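Local coordinates for conserved hypothetical exported protein (Bacteroides fragilis, PDB 4JJA), which is of unknown function but belongs to a family generally assigned exo-beta-N-acetylmuramidase activity, which would trim sugar units from peptidoglycan fragments, at residues S232-L235 with F236-T239; P323-E326 with L327-T331; Y333-K336 with M337-G341; E356-K359 with I360-K363. All coordinates share one frame; numbering follows the deposited sequence.

Interaction 1: S232-L235 with F236-T239; sequences SICL and FEGT
The carbonyls of Ile233, Cys234 and Leu235 accept from the amides of Phe236, Glu237 and Gly238 in a 3-10 turn, by which the chain leaves helix 224-233 in the NamZ C-terminal family region. The i to i+3 spacing is the evidence. Phe236 N bonds to Ile233 O at 3.0 Å, Glu237 N to Cys234 O at 2.9 Å and Gly238 N to Leu235 O at 3.0 Å. Each donor stands about 50° above its carbonyl plane, well off the lone pairs, consistent with the tight winding of the turn.

The apolar contact across the turn is between Ile233 and Phe236, whose side chains slant past each other, CD1 of Ile233 coming to 3.9 Å from CE2 of Phe236. The ring also stacks with Tyr254 and packs on helix 305-314.

On another side of the turn, Glu237 bends at chi2 (-148°), carrying its carboxylate alongside Cys234, with SG of Cys234 3.9 Å from OE1 of Glu237. That is packing; the charge is met by Arg245, which forms a salt bridge to OE2, while OE1 bonds a glycerol probably left from crystallisation.

Two further bonds close the turn, both to Phe236 O. It accepts the backbone N and the hydroxyl of Thr239, and the side-chain bond lies in the carbonyl plane, on a lone pair, with Thr239 OG1 2.7 Å from Phe236 O.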
ATOM      1  N   SER A 232     -10.663   3.024   5.127  1.00  8.93           N
ATOM      2  CA  SER A 232     -11.952   3.728   5.211  1.00  9.77           C
ATOM      3  C   SER A 232     -11.789   5.205   4.840  1.00  9.66           C
ATOM      4  O   SER A 232     -12.536   5.749   4.042  1.00 14.53           O
ATOM      5  CB  SER A 232     -12.537   3.612   6.629  1.00  9.92           C
ATOM      6  OG  SER A 232     -12.775   2.264   6.982  1.00 10.59           O
ATOM      7  N   ILE A 233     -10.785   5.835   5.368  1.00  7.64           N
ATOM      8  CA  ILE A 233     -10.635   7.287   5.256  1.00  8.22           C
ATOM      9  C   ILE A 233     -10.040   7.737   3.927  1.00  7.30           C
ATOM     10  O   ILE A 233     -10.393   8.791   3.446  1.00  8.10           O
ATOM     11  CB  ILE A 233      -9.840   7.834   6.487  1.00  8.75           C
ATOM     12  CG1 ILE A 233     -10.656   7.587   7.741  1.00  9.75           C
ATOM     13  CG2 ILE A 233      -9.483   9.330   6.368  1.00 10.35           C
ATOM     14  CD1 ILE A 233     -11.952   8.372   7.854  1.00 11.90           C
ATOM     15  N   CYS A 234      -9.212   6.929   3.289  1.00  7.42           N
ATOM     16  CA  CYS A 234      -8.637   7.307   2.005  1.00  8.06           C
ATOM     17  C   CYS A 234      -9.713   7.416   0.927  1.00  7.88           C
ATOM     18  O   CYS A 234      -9.502   8.090  -0.054  1.00  8.33           O
ATOM     19  CB  CYS A 234      -7.533   6.314   1.556  1.00  8.73           C
ATOM     20  SG  CYS A 234      -6.440   6.978   0.287  1.00 11.36           S
ATOM     21  N   LEU A 235     -10.889   6.816   1.137  1.00  7.98           N
ATOM     22  CA  LEU A 235     -11.991   7.039   0.194  1.00  8.18           C
ATOM     23  C   LEU A 235     -12.349   8.497   0.034  1.00  7.87           C
ATOM     24  O   LEU A 235     -12.897   8.902  -1.009  1.00  8.12           O
ATOM     25  CB  LEU A 235     -13.185   6.179   0.590  1.00  9.28           C
ATOM     26  CG  LEU A 235     -12.893   4.664   0.652  1.00 11.18           C
ATOM     27  CD1 LEU A 235     -14.178   3.930   1.082  1.00 14.33           C
ATOM     28  CD2 LEU A 235     -12.364   4.117  -0.658  1.00 15.17           C
ATOM     29  N   PHE A 236     -12.074   9.303   1.051  1.00  7.36           N
ATOM     30  CA  PHE A 236     -12.309  10.731   0.940  1.00  7.03           C
ATOM     31  C   PHE A 236     -11.464  11.427  -0.108  1.00  7.98           C
ATOM     32  O   PHE A 236     -11.790  12.534  -0.518  1.00  7.66           O
ATOM     33  CB  PHE A 236     -12.166  11.460   2.278  1.00  6.97           C
ATOM     34  CG  PHE A 236     -13.297  11.246   3.250  1.00  6.60           C
ATOM     35  CD1 PHE A 236     -14.575  11.642   2.933  1.00  7.84           C
ATOM     36  CD2 PHE A 236     -13.085  10.706   4.508  1.00  7.14           C
ATOM     37  CE1 PHE A 236     -15.597  11.550   3.846  1.00  7.54           C
ATOM     38  CE2 PHE A 236     -14.122  10.580   5.441  1.00  7.56           C
ATOM     39  CZ  PHE A 236     -15.385  10.994   5.081  1.00  7.85           C
ATOM     40  N   GLU A 237     -10.415  10.788  -0.587  1.00  8.05           N
ATOM     41  CA  GLU A 237      -9.646  11.371  -1.693  1.00  8.33           C
ATOM     42  C   GLU A 237     -10.475  11.408  -2.970  1.00  8.46           C
ATOM     43  O   GLU A 237     -10.087  12.073  -3.908  1.00 10.62           O
ATOM     44  CB  GLU A 237      -8.339  10.636  -1.890  1.00 10.16           C
ATOM     45  CG  GLU A 237      -7.473  10.844  -0.626  1.00 13.48           C
ATOM     46  CD  GLU A 237      -6.001  10.892  -0.718  1.00 21.78           C
ATOM     47  OE1 GLU A 237      -5.444  10.286  -1.608  1.00 23.64           O
ATOM     48  OE2 GLU A 237      -5.399  11.507   0.209  1.00 23.36           O
ATOM     49  N   GLY A 238     -11.582  10.683  -3.028  1.00  7.86           N
ATOM     50  CA  GLY A 238     -12.556  10.768  -4.107  1.00  8.08           C
ATOM     51  C   GLY A 238     -13.649  11.772  -3.867  1.00  7.54           C
ATOM     52  O   GLY A 238     -14.697  11.643  -4.515  1.00  8.29           O
ATOM     53  N   THR A 239     -13.428  12.738  -2.971  1.00  7.56           N
ATOM     54  CA  THR A 239     -14.396  13.726  -2.541  1.00  7.62           C
ATOM     55  C   THR A 239     -13.640  15.003  -2.245  1.00  8.31           C
ATOM     56  O   THR A 239     -12.402  14.992  -2.182  1.00  8.69           O
ATOM     57  CB  THR A 239     -15.140  13.291  -1.239  1.00  7.92           C
ATOM     58  OG1 THR A 239     -14.305  13.557  -0.096  1.00  7.81           O
ATOM     59  CG2 THR A 239     -15.609  11.830  -1.268  1.00  8.91           C
TER

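Interaction 2: P323-E326 with L327-T331; sequences PFFE and LLVGT
Phe325 sets CG trans to its own amide nitrogen (chi1 179°), which lays the ring beside Val329 one turn on; in the conformer of Val329 described, chi1 of -72° sets both methyls against that ring. This is an i to i+4 pair on the short helix 325-329. CG1 of Val329 lies over one ring face, 4.0 Å from the Phe325 centroid and 29° off the normal, a CH-pi contact. The same two residues are tied by the backbone, Val329 N to Phe325 O at 3.0 Å, nearly straight.

Phe324 occupies the N-cap position. Its carbonyl receives weak bonds from the amides of Leu327 and Leu328, and its CB packs against CD1 of Leu327. At the far end, Gly330 has positive phi, the first residue to leave helical angles, and its N still reaches Glu326 O at 2.8 Å.

Val329 also packs on Leu235, joining this helix to the turn after helix 224-233. Glu326 uses OE1 for a salt bridge with Arg335, whereas OE2 lies in plane at the edge of the Phe325 ring. A bridging water donates to both Glu326 OE2 and Thr331 O, 2.8 Å from each.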
ATOM      1  N   PRO A 323     -15.101  12.490 -10.172  1.00  8.48           N
ATOM      2  CA  PRO A 323     -15.245  11.486 -11.211  1.00  8.59           C
ATOM      3  C   PRO A 323     -14.500  10.181 -10.879  1.00  9.29           C
ATOM      4  O   PRO A 323     -14.987   9.070 -11.163  1.00 10.70           O
ATOM      5  CB  PRO A 323     -14.695  12.197 -12.424  1.00 10.42           C
ATOM      6  CG  PRO A 323     -15.069  13.623 -12.193  1.00 10.53           C
ATOM      7  CD  PRO A 323     -14.840  13.841 -10.714  1.00  8.95           C
ATOM      8  N   PHE A 324     -13.321  10.338 -10.304  1.00  8.43           N
ATOM      9  CA  PHE A 324     -12.439   9.218 -10.038  1.00  8.75           C
ATOM     10  C   PHE A 324     -12.698   8.491  -8.745  1.00  8.07           C
ATOM     11  O   PHE A 324     -11.919   7.602  -8.394  1.00  8.30           O
ATOM     12  CB  PHE A 324     -10.996   9.623 -10.247  1.00  9.26           C
ATOM     13  CG  PHE A 324     -10.571  10.800  -9.415  1.00 10.65           C
ATOM     14  CD1 PHE A 324     -10.198  10.637  -8.085  1.00 10.91           C
ATOM     15  CD2 PHE A 324     -10.557  12.078  -9.955  1.00 11.84           C
ATOM     16  CE1 PHE A 324      -9.791  11.705  -7.336  1.00 15.10           C
ATOM     17  CE2 PHE A 324     -10.126  13.159  -9.174  1.00 13.68           C
ATOM     18  CZ  PHE A 324      -9.746  12.933  -7.887  1.00 15.86           C
ATOM     19  N   PHE A 325     -13.791   8.814  -8.028  1.00  7.67           N
ATOM     20  CA  PHE A 325     -14.179   8.012  -6.893  1.00  7.76           C
ATOM     21  C   PHE A 325     -14.194   6.511  -7.272  1.00  7.46           C
ATOM     22  O   PHE A 325     -13.732   5.685  -6.500  1.00  8.24           O
ATOM     23  CB  PHE A 325     -15.539   8.498  -6.404  1.00  8.80           C
ATOM     24  CG  PHE A 325     -16.107   7.743  -5.244  1.00  7.64           C
ATOM     25  CD1 PHE A 325     -15.595   7.926  -3.980  1.00  8.99           C
ATOM     26  CD2 PHE A 325     -17.102   6.837  -5.429  1.00  9.49           C
ATOM     27  CE1 PHE A 325     -16.101   7.223  -2.914  1.00 10.64           C
ATOM     28  CE2 PHE A 325     -17.637   6.132  -4.395  1.00 10.02           C
ATOM     29  CZ  PHE A 325     -17.141   6.299  -3.110  1.00 10.71           C
ATOM     30  N   GLU A 326     -14.712   6.196  -8.451  1.00  7.58           N
ATOM     31  CA  GLU A 326     -14.824   4.820  -8.889  1.00  8.40           C
ATOM     32  C   GLU A 326     -13.473   4.137  -9.055  1.00  8.39           C
ATOM     33  O   GLU A 326     -13.362   2.912  -8.929  1.00  8.83           O
ATOM     34  CB  GLU A 326     -15.653   4.711 -10.153  1.00  9.53           C
ATOM     35  CG  GLU A 326     -17.157   4.730  -9.922  1.00 10.15           C
ATOM     36  CD  GLU A 326     -17.737   6.001  -9.404  1.00  9.62           C
ATOM     37  OE1 GLU A 326     -17.101   7.082  -9.538  1.00 10.54           O
ATOM     38  OE2 GLU A 326     -18.863   5.955  -8.892  1.00 10.87           O
ATOM     39  N   LEU A 327     -12.440   4.921  -9.403  1.00  7.72           N
ATOM     40  CA  LEU A 327     -11.121   4.355  -9.511  1.00  7.59           C
ATOM     41  C   LEU A 327     -10.558   3.876  -8.169  1.00  7.22           C
ATOM     42  O   LEU A 327      -9.774   2.933  -8.119  1.00  8.00           O
ATOM     43  CB  LEU A 327     -10.153   5.312 -10.207  1.00  8.26           C
ATOM     44  CG  LEU A 327     -10.628   5.831 -11.588  1.00  8.82           C
ATOM     45  CD1 LEU A 327      -9.566   6.742 -12.230  1.00 10.68           C
ATOM     46  CD2 LEU A 327     -10.994   4.706 -12.552  1.00 10.89           C
ATOM     47  N   LEU A 328     -10.982   4.535  -7.094  1.00  8.26           N
ATOM     48  CA  LEU A 328     -10.613   4.158  -5.726  1.00  7.60           C
ATOM     49  C   LEU A 328     -11.455   2.996  -5.208  1.00  7.70           C
ATOM     50  O   LEU A 328     -10.918   2.018  -4.728  1.00  8.82           O
ATOM     51  CB  LEU A 328     -10.688   5.360  -4.784  1.00  8.64           C
ATOM     52  CG  LEU A 328      -9.670   6.476  -5.051  1.00  9.90           C
ATOM     53  CD1 LEU A 328     -10.061   7.755  -4.277  1.00 14.65           C
ATOM     54  CD2 LEU A 328      -8.262   6.068  -4.671  1.00 12.03           C
ATOM     55  N   VAL A 329     -12.783   3.107  -5.346  1.00  8.72           N
ATOM     56  CA  VAL A 329     -13.653   2.075  -4.765  0.50  9.33           C
ATOM     57  C   VAL A 329     -13.748   0.833  -5.613  1.00  9.13           C
ATOM     58  O   VAL A 329     -13.873  -0.274  -5.083  1.00 10.90           O
ATOM     59  CB  VAL A 329     -15.071   2.565  -4.450  0.50 10.14           C
ATOM     60  CG1 VAL A 329     -14.984   3.454  -3.270  0.50 11.78           C
ATOM     61  CG2 VAL A 329     -15.729   3.295  -5.596  0.50 11.71           C
ATOM     62  N   GLY A 330     -13.668   1.000  -6.937  1.00  9.43           N
ATOM     63  CA  GLY A 330     -13.560  -0.122  -7.867  1.00  9.41           C
ATOM     64  C   GLY A 330     -14.822  -0.650  -8.498  1.00  8.96           C
ATOM     65  O   GLY A 330     -14.776  -1.595  -9.241  1.00  9.90           O
ATOM     66  N   THR A 331     -15.941  -0.006  -8.194  1.00  9.78           N
ATOM     67  CA  THR A 331     -17.254  -0.396  -8.724  1.00  9.46           C
ATOM     68  C   THR A 331     -18.143   0.831  -8.716  1.00 10.26           C
ATOM     69  O   THR A 331     -17.899   1.797  -7.986  1.00 10.68           O
ATOM     70  CB  THR A 331     -17.894  -1.496  -7.855  1.00 12.15           C
ATOM     71  OG1 THR A 331     -19.055  -1.918  -8.515  1.00 16.89           O
ATOM     72  CG2 THR A 331     -18.265  -1.028  -6.454  1.00 13.65           C
TER
HETATM   73  O   HOH W   1     -19.142   4.022  -6.870  1.00 10.35           O

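Interaction 3: Y333-K336 with M337-G341; sequences YVRK and MIEGG
A Schellman motif ends helix 333-339, and the contact fills the two turns leading to it. The motif shows in the positive phi of Gly341 and in its amide bonding back three residues, Gly341 N to Ile338 O at 3.0 Å. Upstream, the amides of Met337, Ile338 and Glu339 make regular i to i+4 bonds to the carbonyls of Tyr333, Val334 and Arg335, and Gly340 N to Lys336 O, at 2.9 Å, is the last bond of that series.

Three side-chain pairs with the same spacing run along the helix, each lying side by side and pointing the same way. In the first, the selenium of Met337, a selenomethionine, makes a Met-aromatic contact with Tyr333: SE is 3.8 Å from CD1 of Tyr333 and approaches obliquely, 54° off the ring normal. The ring has a further cation-pi partner in Arg350 of helix 344-350. The second pair is apolar, Val334 CG1 to Ile338 CD1 at 3.9 Å, and Ile338 packs on helices 305-314 and 344-350.

The third joins Arg335 and Glu339 through an aliphatic stem, with OE2 of Glu339 3.5 Å from CG of Arg335. The guanidinium and carboxylate planes stand 90° apart, and Arg335 NH1 is 4.6 Å from Glu339 OE2, beyond a salt bridge. Arg335 bends at chi3 (-65°), and its polar end is taken by Asp318 and Glu326.

The carboxylates of Glu339 and Asp318 lie close, so the positive charge of Arg335 is likely to offset their mutual repulsion.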
ATOM      1  N   TYR A 333     -21.441   0.859  -7.919  1.00  9.92           N
ATOM      2  CA  TYR A 333     -22.668   0.825  -7.099  1.00 10.22           C
ATOM      3  C   TYR A 333     -22.520   1.570  -5.799  1.00  9.36           C
ATOM      4  O   TYR A 333     -23.525   1.890  -5.182  1.00 10.62           O
ATOM      5  CB  TYR A 333     -23.183  -0.571  -6.862  1.00 10.27           C
ATOM      6  CG  TYR A 333     -22.291  -1.524  -6.090  1.00  9.68           C
ATOM      7  CD1 TYR A 333     -22.063  -1.357  -4.713  1.00  9.46           C
ATOM      8  CD2 TYR A 333     -21.718  -2.635  -6.701  1.00  9.98           C
ATOM      9  CE1 TYR A 333     -21.297  -2.260  -3.995  1.00 10.93           C
ATOM     10  CE2 TYR A 333     -20.959  -3.532  -5.980  1.00 10.22           C
ATOM     11  CZ  TYR A 333     -20.739  -3.351  -4.625  1.00  9.93           C
ATOM     12  OH  TYR A 333     -19.980  -4.252  -3.918  1.00 12.20           O
ATOM     13  N   VAL A 334     -21.301   1.846  -5.318  1.00  9.51           N
ATOM     14  CA  VAL A 334     -21.153   2.532  -4.052  1.00  9.35           C
ATOM     15  C   VAL A 334     -21.703   3.957  -4.119  1.00  9.10           C
ATOM     16  O   VAL A 334     -22.541   4.356  -3.281  1.00 10.27           O
ATOM     17  CB  VAL A 334     -19.713   2.482  -3.529  1.00  9.19           C
ATOM     18  CG1 VAL A 334     -19.521   3.347  -2.264  1.00 10.45           C
ATOM     19  CG2 VAL A 334     -19.266   1.036  -3.279  1.00 10.95           C
ATOM     20  N   ARG A 335     -21.318   4.725  -5.145  1.00  9.39           N
ATOM     21  CA  ARG A 335     -21.891   6.039  -5.317  1.00  9.29           C
ATOM     22  C   ARG A 335     -23.411   5.969  -5.438  1.00 10.40           C
ATOM     23  O   ARG A 335     -24.147   6.763  -4.811  1.00 10.91           O
ATOM     24  CB  ARG A 335     -21.330   6.626  -6.595  1.00  9.39           C
ATOM     25  CG  ARG A 335     -21.907   7.952  -7.018  1.00  9.91           C
ATOM     26  CD  ARG A 335     -21.586   8.290  -8.450  1.00 10.47           C
ATOM     27  NE  ARG A 335     -20.153   8.485  -8.683  1.00 10.80           N
ATOM     28  CZ  ARG A 335     -19.550   9.646  -8.967  1.00 10.49           C
ATOM     29  NH1 ARG A 335     -20.214  10.788  -9.009  1.00 11.27           N
ATOM     30  NH2 ARG A 335     -18.248   9.636  -9.227  1.00 10.52           N
ATOM     31  N   LYS A 336     -23.882   5.065  -6.285  1.00 11.25           N
ATOM     32  CA  LYS A 336     -25.319   5.003  -6.565  1.00 11.89           C
ATOM     33  C   LYS A 336     -26.126   4.672  -5.303  1.00 10.88           C
ATOM     34  O   LYS A 336     -27.178   5.263  -5.035  1.00 12.05           O
ATOM     35  CB  LYS A 336     -25.609   3.960  -7.632  1.00 12.68           C
ATOM     36  CG  LYS A 336     -25.088   4.323  -9.018  1.00 15.43           C
ATOM     37  CD  LYS A 336     -25.385   3.165 -10.026  1.00 23.09           C
ATOM     38  CE  LYS A 336     -24.733   3.295 -11.384  1.00 27.72           C
ATOM     39  NZ  LYS A 336     -25.076   2.091 -12.232  1.00 32.63           N
HETATM   40  N   MSE A 337     -25.639   3.725  -4.525  1.00 10.30           N
HETATM   41  CA  MSE A 337     -26.335   3.323  -3.293  1.00 10.46           C
HETATM   42  C   MSE A 337     -26.284   4.386  -2.216  1.00  9.76           C
HETATM   43  O   MSE A 337     -27.274   4.615  -1.529  1.00 10.84           O
HETATM   44  CB  MSE A 337     -25.782   2.009  -2.794  1.00  9.85           C
HETATM   45  CG  MSE A 337     -26.113   0.819  -3.674  1.00 11.15           C
HETATM   46 SE   MSE A 337     -25.412  -0.847  -3.052  0.75 10.13          SE
HETATM   47  CE  MSE A 337     -26.691  -1.238  -1.625  1.00 13.93           C
ATOM     48  N   ILE A 338     -25.155   5.095  -2.103  1.00  9.64           N
ATOM     49  CA  ILE A 338     -25.112   6.205  -1.147  1.00 10.03           C
ATOM     50  C   ILE A 338     -26.158   7.249  -1.533  1.00 10.65           C
ATOM     51  O   ILE A 338     -26.928   7.734  -0.701  1.00 11.60           O
ATOM     52  CB  ILE A 338     -23.734   6.829  -1.023  1.00  9.18           C
ATOM     53  CG1 ILE A 338     -22.756   5.807  -0.401  1.00 10.40           C
ATOM     54  CG2 ILE A 338     -23.799   8.121  -0.193  1.00 11.38           C
ATOM     55  CD1 ILE A 338     -21.307   6.218  -0.309  1.00 11.15           C
ATOM     56  N   GLU A 339     -26.166   7.618  -2.805  1.00 11.14           N
ATOM     57  CA  GLU A 339     -27.078   8.648  -3.273  1.00 12.56           C
ATOM     58  C   GLU A 339     -28.523   8.190  -3.170  1.00 12.89           C
ATOM     59  O   GLU A 339     -29.423   9.004  -3.044  1.00 15.50           O
ATOM     60  CB  GLU A 339     -26.736   8.987  -4.722  1.00 12.79           C
ATOM     61  CG  GLU A 339     -25.441   9.765  -4.798  1.00 13.03           C
ATOM     62  CD  GLU A 339     -24.953  10.098  -6.181  1.00 15.59           C
ATOM     63  OE1 GLU A 339     -25.539   9.659  -7.196  1.00 19.79           O
ATOM     64  OE2 GLU A 339     -23.895  10.782  -6.266  1.00 15.20           O
ATOM     65  N   GLY A 340     -28.732   6.891  -3.253  1.00 12.61           N
ATOM     66  CA  GLY A 340     -30.048   6.290  -3.100  1.00 13.21           C
ATOM     67  C   GLY A 340     -30.523   6.151  -1.674  1.00 13.55           C
ATOM     68  O   GLY A 340     -31.627   5.631  -1.452  1.00 16.45           O
ATOM     69  N   GLY A 341     -29.709   6.558  -0.697  1.00 12.16           N
ATOM     70  CA  GLY A 341     -30.107   6.499   0.694  1.00 12.30           C
ATOM     71  C   GLY A 341     -29.861   5.211   1.393  1.00 12.33           C
ATOM     72  O   GLY A 341     -30.382   5.007   2.487  1.00 14.04           O
TER

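Interaction 4: E356-K359 with I360-K363; sequences ERFK and IQRK
Lys359 O and Arg362 NE are joined by one water, which donates to the carbonyl oxygen and accepts from the guanidinium nitrogen, 2.8 Å from each. The water lies in the guanidinium plane, at its edge. Arg362 reaches it with CG set between its own amide nitrogen and carbonyl carbon (chi1 78°), followed by a chain extended as far as NE. This course takes CG to 3.6 Å from Lys359 O, and CD to 3.9 Å from CE2 of Phe358.

Phe358 and Arg362 are an i to i+4 pair near the C-terminal end of helix 352-362, linked along the backbone by Arg362 N to Phe358 O at 2.8 Å. CB of Arg362 lies over one face of the ring, and the two side chains cross at roughly a right angle. Met182 of helix 176-185 touches both residues, so they pack helix 352-362 on helix 176-185. The guanidinium continues to Asp370, which forms salt bridges with Arg362 NH2 and Lys363 NZ.

Gln361 comes to the ring obliquely, its amide plane 81° from the ring plane. Its OE1 is 3.6 Å from CD1 of Phe358, while NE2 bonds to Glu186.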
ATOM      1  N   GLU A 356     -15.477 -13.296  -0.285  0.50 11.15           N
ATOM      2  CA  GLU A 356     -15.473 -14.772  -0.120  0.50 11.74           C
ATOM      3  C   GLU A 356     -14.703 -15.413  -1.248  0.50 12.00           C
ATOM      4  O   GLU A 356     -13.785 -16.208  -1.028  0.50 13.10           O
ATOM      5  CB  GLU A 356     -16.910 -15.320  -0.118  0.50 10.96           C
ATOM      6  CG  GLU A 356     -17.635 -14.946   1.180  0.50 11.44           C
ATOM      7  CD  GLU A 356     -19.118 -15.344   1.244  0.50 15.14           C
ATOM      8  OE1 GLU A 356     -19.703 -15.896   0.286  0.50 19.14           O
ATOM      9  OE2 GLU A 356     -19.708 -15.032   2.287  0.50 19.58           O
ATOM     10  N   ARG A 357     -15.072 -15.044  -2.457  1.00 12.42           N
ATOM     11  CA  ARG A 357     -14.450 -15.610  -3.639  1.00 12.14           C
ATOM     12  C   ARG A 357     -12.980 -15.277  -3.738  1.00 12.33           C
ATOM     13  O   ARG A 357     -12.191 -16.152  -4.102  1.00 12.88           O
ATOM     14  CB  ARG A 357     -15.122 -15.125  -4.923  1.00 13.67           C
ATOM     15  CG  ARG A 357     -16.551 -15.734  -5.169  1.00 16.17           C
ATOM     16  CD  ARG A 357     -17.196 -15.295  -6.508  1.00 18.44           C
ATOM     17  NE  ARG A 357     -17.593 -13.895  -6.614  1.00 21.22           N
ATOM     18  CZ  ARG A 357     -18.807 -13.405  -6.340  1.00 21.59           C
ATOM     19  NH1 ARG A 357     -19.781 -14.221  -5.951  1.00 23.67           N
ATOM     20  NH2 ARG A 357     -19.035 -12.096  -6.464  1.00 23.93           N
ATOM     21  N   PHE A 358     -12.610 -14.063  -3.374  1.00 10.65           N
ATOM     22  CA  PHE A 358     -11.176 -13.737  -3.414  1.00  9.94           C
ATOM     23  C   PHE A 358     -10.370 -14.533  -2.397  1.00 10.49           C
ATOM     24  O   PHE A 358      -9.238 -14.912  -2.666  1.00 10.38           O
ATOM     25  CB  PHE A 358     -10.965 -12.235  -3.223  1.00 10.07           C
ATOM     26  CG  PHE A 358      -9.539 -11.841  -3.488  1.00  8.68           C
ATOM     27  CD1 PHE A 358      -9.077 -11.763  -4.778  1.00 10.52           C
ATOM     28  CD2 PHE A 358      -8.648 -11.558  -2.473  1.00  8.87           C
ATOM     29  CE1 PHE A 358      -7.721 -11.418  -5.034  1.00  9.87           C
ATOM     30  CE2 PHE A 358      -7.322 -11.239  -2.717  1.00  9.29           C
ATOM     31  CZ  PHE A 358      -6.892 -11.148  -4.012  1.00  9.28           C
ATOM     32  N   LYS A 359     -10.957 -14.782  -1.219  1.00 11.21           N
ATOM     33  CA  LYS A 359     -10.263 -15.571  -0.206  1.00 11.81           C
ATOM     34  C   LYS A 359      -9.977 -16.971  -0.707  1.00 12.45           C
ATOM     35  O   LYS A 359      -8.954 -17.564  -0.398  1.00 13.58           O
ATOM     36  CB  LYS A 359     -11.064 -15.607   1.086  1.00 12.33           C
ATOM     37  CG  LYS A 359     -11.014 -14.295   1.836  1.00 12.78           C
ATOM     38  CD  LYS A 359     -11.852 -14.438   3.120  1.00 16.31           C
ATOM     39  CE  LYS A 359     -11.925 -13.232   4.006  1.00 15.93           C
ATOM     40  NZ  LYS A 359     -12.801 -13.443   5.238  1.00 19.95           N
ATOM     41  N   ILE A 360     -10.877 -17.517  -1.521  1.00 12.53           N
ATOM     42  CA  ILE A 360     -10.644 -18.820  -2.181  0.50 13.63           C
ATOM     43  C   ILE A 360      -9.578 -18.708  -3.251  1.00 13.98           C
ATOM     44  O   ILE A 360      -8.645 -19.519  -3.334  1.00 14.20           O
ATOM     45  CB  ILE A 360     -11.940 -19.388  -2.790  0.50 14.74           C
ATOM     46  CG1 ILE A 360     -12.812 -19.896  -1.650  0.50 15.61           C
ATOM     47  CG2 ILE A 360     -11.622 -20.507  -3.825  0.50 15.35           C
ATOM     48  CD1 ILE A 360     -14.314 -19.885  -1.940  0.50 15.98           C
ATOM     49  N   GLN A 361      -9.695 -17.686  -4.065  1.00 12.54           N
ATOM     50  CA  GLN A 361      -8.789 -17.507  -5.204  1.00 12.25           C
ATOM     51  C   GLN A 361      -7.355 -17.333  -4.728  1.00 11.60           C
ATOM     52  O   GLN A 361      -6.417 -17.788  -5.389  1.00 12.67           O
ATOM     53  CB  GLN A 361      -9.215 -16.298  -6.069  1.00 12.59           C
ATOM     54  CG  GLN A 361      -8.548 -16.168  -7.417  1.00 14.00           C
ATOM     55  CD  GLN A 361      -8.788 -14.867  -8.128  1.00 16.52           C
ATOM     56  OE1 GLN A 361      -9.483 -13.969  -7.656  1.00 17.60           O
ATOM     57  NE2 GLN A 361      -8.234 -14.773  -9.325  1.00 17.32           N
ATOM     58  N   ARG A 362      -7.156 -16.599  -3.632  1.00 10.33           N
ATOM     59  CA  ARG A 362      -5.795 -16.284  -3.187  1.00 10.17           C
ATOM     60  C   ARG A 362      -5.139 -17.413  -2.434  1.00 11.09           C
ATOM     61  O   ARG A 362      -3.936 -17.394  -2.231  1.00 10.88           O
ATOM     62  CB  ARG A 362      -5.815 -15.034  -2.301  1.00  9.80           C
ATOM     63  CG  ARG A 362      -6.266 -15.247  -0.884  1.00 10.84           C
ATOM     64  CD  ARG A 362      -6.288 -13.940  -0.073  1.00  9.71           C
ATOM     65  NE  ARG A 362      -6.465 -14.262   1.312  1.00  9.80           N
ATOM     66  CZ  ARG A 362      -5.960 -13.575   2.331  1.00 10.11           C
ATOM     67  NH1 ARG A 362      -5.422 -12.383   2.154  1.00 10.85           N
ATOM     68  NH2 ARG A 362      -6.020 -14.063   3.542  1.00 11.13           N
ATOM     69  N   LYS A 363      -5.933 -18.374  -1.953  1.00 11.52           N
ATOM     70  CA  LYS A 363      -5.416 -19.368  -1.017  1.00 13.27           C
ATOM     71  C   LYS A 363      -4.145 -20.095  -1.477  1.00 12.17           C
ATOM     72  O   LYS A 363      -3.255 -20.267  -0.649  1.00 13.18           O
ATOM     73  CB  LYS A 363      -6.529 -20.382  -0.663  1.00 15.67           C
ATOM     74  CG  LYS A 363      -6.177 -21.284   0.492  1.00 20.87           C
ATOM     75  CD  LYS A 363      -6.435 -20.563   1.790  1.00 26.75           C
ATOM     76  CE  LYS A 363      -6.598 -21.496   3.066  1.00 27.39           C
ATOM     77  NZ  LYS A 363      -7.659 -20.972   3.975  1.00 24.36           N
TER
HETATM   78  O   HOH W   2      -7.724 -16.699   1.974  1.00 14.89           O

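Interactions 1 and 2 are buried, whereas interactions 3 and 4 are partly buried. The first three form a connected chain: apolar packing joins interaction 1 to interaction 2, and a salt bridge beside packing of Phe325 on Val334 joins interaction 2 to interaction 3. Interaction 4 stands apart, its nearest atoms about 8 Å from interaction 3. The chemistry follows place in the fold. The buried pair relies on aromatic and aliphatic packing over 3-10 bonds in interaction 1 and mixed spacings in interaction 2; the partly buried pair, on regular i to i+4 helices, sets long charged side chains alongside neighbours and carries their ends to salt bridges beyond the helix. Bridging waters occur in interactions 2 and 4.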